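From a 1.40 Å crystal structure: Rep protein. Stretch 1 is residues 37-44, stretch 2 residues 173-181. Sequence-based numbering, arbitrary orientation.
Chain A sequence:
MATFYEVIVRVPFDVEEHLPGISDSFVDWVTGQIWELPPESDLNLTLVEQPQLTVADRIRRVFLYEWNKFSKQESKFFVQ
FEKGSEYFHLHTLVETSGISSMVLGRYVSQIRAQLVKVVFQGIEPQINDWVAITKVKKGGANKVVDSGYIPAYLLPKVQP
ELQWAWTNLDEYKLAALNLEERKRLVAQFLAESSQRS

Stretch 1 (37-44) LPPESDLN
Stretch 2 (173-181) KLAALNLEE

A helix start can be held by two side chains, one local and one from a distant part of the chain, as here. Asp 42, well over a hundred residues earlier, meets the first amides of the helix beginning at Leu 179: Leu 179 N donates to Asp 42 OD1 at 2.8 Å, and Glu 180 N to Asp 42 OD2 at 3.2 Å. These amides lack acceptors from a preceding helical turn. Asp 42 adopts chi1 p, chi2 near 0°, phi/psi -122/19. The local cap is Asn 178 (chi1 t, chi2 -78°; phi/psi -129/113): Asn 178 OD1 accepts from Glu 181 N at 2.8 Å. Residues 173 to 176 have helical phi/psi without the regular bonds, and Leu 177 lies at -120/22.

Asn 178 ND2 reaches across to the first stretch, donating to Glu 40 O at 2.9 Å. That carbonyl lies in a type I turn from Pro 38 to Ser 41, closed by Ser 41 N to Pro 38 O at 3.0 Å. Beyond it the irregular chain is extended at Ser 41 (-91/148), with Ser 41 CA 5.0 Å from Asn 178 CA. From Ser 41 to Leu 43 it runs obliquely to the path from Leu 177 to Leu 179.

Ser 41 OG (chi1 t) donates to Leu 177 O at 2.7 Å, and Asp 42 N adds a weak bond to Leu 177 O at 3.5 Å. Ser 41 OG also accepts a weak bond from Leu 43 N at 3.3 Å, thus bonding within its stretch and across.

Leu 43, Leu 177 and Leu 179, each m at chi1 and t at chi2, pack alongside: Leu 43 CD1 lies 4.0 Å from Leu 177 CD2, Leu 43 CD2 3.8 Å from Leu 179 CG, and Pro 38 CG (C-gamma exo) 3.7 Å from Leu 177 CD1.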

# COMPACT_ATOMS: atom_id res chain seq x y z
N LEU A 37 8.19 13.83 9.19
CA LEU A 37 9.04 13.32 8.12
C LEU A 37 10.38 12.90 8.70
O LEU A 37 10.89 13.55 9.61
CB LEU A 37 9.29 14.41 7.08
CG LEU A 37 8.11 14.92 6.26
CD1 LEU A 37 8.52 16.19 5.53
CD2 LEU A 37 7.64 13.86 5.28
N PRO A 38 10.93 11.77 8.24
CA PRO A 38 12.23 11.30 8.74
C PRO A 38 13.28 12.31 8.26
O PRO A 38 13.07 12.99 7.25
CB PRO A 38 12.40 9.95 8.03
CG PRO A 38 11.00 9.50 7.80
CD PRO A 38 10.33 10.76 7.34
N PRO A 39 14.43 12.40 8.95
CA PRO A 39 15.48 13.34 8.55
C PRO A 39 15.92 13.22 7.09
O PRO A 39 16.23 14.23 6.44
CB PRO A 39 16.62 12.99 9.51
CG PRO A 39 15.89 12.54 10.74
CD PRO A 39 14.82 11.65 10.16
N GLU A 40 15.94 12.00 6.57
CA GLU A 40 16.37 11.74 5.20
C GLU A 40 15.31 11.98 4.12
O GLU A 40 15.57 11.76 2.93
CB GLU A 40 16.89 10.30 5.09
CG GLU A 40 18.08 10.03 5.99
CD GLU A 40 18.53 8.57 5.95
OE1 GLU A 40 19.09 8.14 4.91
OE2 GLU A 40 18.34 7.86 6.96
N SER A 41 14.12 12.41 4.52
CA SER A 41 13.05 12.68 3.56
C SER A 41 13.09 14.13 3.11
O SER A 41 13.50 15.01 3.86
CB SER A 41 11.68 12.39 4.19
OG SER A 41 10.63 12.66 3.28
N ASP A 42 12.69 14.37 1.86
CA ASP A 42 12.65 15.72 1.31
C ASP A 42 11.24 16.06 0.85
O ASP A 42 11.04 16.96 0.03
CB ASP A 42 13.65 15.86 0.15
CG ASP A 42 13.34 14.93 -1.03
OD1 ASP A 42 12.37 14.15 -0.96
OD2 ASP A 42 14.09 14.99 -2.04
N LEU A 43 10.26 15.31 1.36
CA LEU A 43 8.87 15.54 1.00
C LEU A 43 8.33 16.79 1.69
O LEU A 43 8.89 17.25 2.68
CB LEU A 43 8.00 14.34 1.42
CG LEU A 43 8.24 12.96 0.79
CD1 LEU A 43 7.31 11.95 1.43
CD2 LEU A 43 8.00 13.02 -0.71
N ASN A 44 7.27 17.35 1.12
CA ASN A 44 6.62 18.51 1.70
C ASN A 44 5.48 17.94 2.55
O ASN A 44 4.50 17.41 2.01
CB ASN A 44 6.08 19.42 0.60
CG ASN A 44 5.35 20.63 1.14
OD1 ASN A 44 5.18 20.77 2.35
ND2 ASN A 44 4.91 21.50 0.25
N LYS A 173 15.04 1.53 0.07
CA LYS A 173 14.81 2.15 1.37
C LYS A 173 14.92 3.67 1.36
O LYS A 173 14.08 4.37 1.92
CB LYS A 173 15.75 1.57 2.44
CG LYS A 173 15.33 0.20 2.95
CD LYS A 173 16.30 -0.30 4.01
CE LYS A 173 15.78 -1.56 4.69
NZ LYS A 173 14.51 -1.29 5.44
N LEU A 174 15.96 4.19 0.71
CA LEU A 174 16.14 5.63 0.64
C LEU A 174 15.12 6.29 -0.29
O LEU A 174 14.58 7.35 0.03
CB LEU A 174 17.57 5.97 0.20
CG LEU A 174 17.92 7.44 -0.01
CD1 LEU A 174 17.64 8.26 1.26
CD2 LEU A 174 19.38 7.54 -0.41
N ALA A 175 14.83 5.64 -1.41
CA ALA A 175 13.88 6.16 -2.39
C ALA A 175 12.46 6.33 -1.85
O ALA A 175 11.75 7.25 -2.25
CB ALA A 175 13.86 5.25 -3.62
N ALA A 176 12.06 5.45 -0.94
CA ALA A 176 10.71 5.47 -0.38
C ALA A 176 10.15 6.86 -0.08
O ALA A 176 9.05 7.21 -0.52
CB ALA A 176 10.63 4.58 0.86
N LEU A 177 10.92 7.67 0.66
CA LEU A 177 10.46 9.00 1.02
C LEU A 177 11.37 10.12 0.52
O LEU A 177 11.34 11.24 1.06
CB LEU A 177 10.31 9.10 2.54
CG LEU A 177 9.37 8.09 3.21
CD1 LEU A 177 9.38 8.32 4.71
CD2 LEU A 177 7.97 8.23 2.67
N ASN A 178 12.15 9.84 -0.52
CA ASN A 178 13.05 10.84 -1.06
C ASN A 178 12.91 10.99 -2.57
O ASN A 178 13.22 10.07 -3.33
CB ASN A 178 14.50 10.53 -0.68
CG ASN A 178 15.43 11.69 -0.96
OD1 ASN A 178 15.82 11.93 -2.11
ND2 ASN A 178 15.78 12.44 0.08
N LEU A 179 12.41 12.15 -2.97
CA LEU A 179 12.18 12.50 -4.37
C LEU A 179 13.47 12.56 -5.20
O LEU A 179 13.49 12.16 -6.35
CB LEU A 179 11.44 13.84 -4.45
CG LEU A 179 10.03 13.83 -3.85
CD1 LEU A 179 9.58 15.25 -3.55
CD2 LEU A 179 9.06 13.15 -4.81
N GLU A 180 14.54 13.06 -4.59
CA GLU A 180 15.82 13.16 -5.29
C GLU A 180 16.34 11.76 -5.61
O GLU A 180 16.81 11.50 -6.73
CB GLU A 180 16.81 13.94 -4.42
CG GLU A 180 17.99 14.50 -5.19
CD GLU A 180 17.59 15.50 -6.25
OE1 GLU A 180 16.80 16.43 -5.95
OE2 GLU A 180 18.07 15.37 -7.39
N GLU A 181 16.23 10.85 -4.65
CA GLU A 181 16.66 9.47 -4.85
C GLU A 181 15.77 8.79 -5.90
O GLU A 181 16.26 8.02 -6.73
CB GLU A 181 16.64 8.70 -3.52
CG GLU A 181 16.95 7.20 -3.63
CD GLU A 181 18.38 6.87 -4.02
OE1 GLU A 181 19.18 7.79 -4.31
OE2 GLU A 181 18.72 5.67 -4.03
O HOH W 1 14.18 9.15 2.39
O HOH W 2 17.11 14.83 -0.51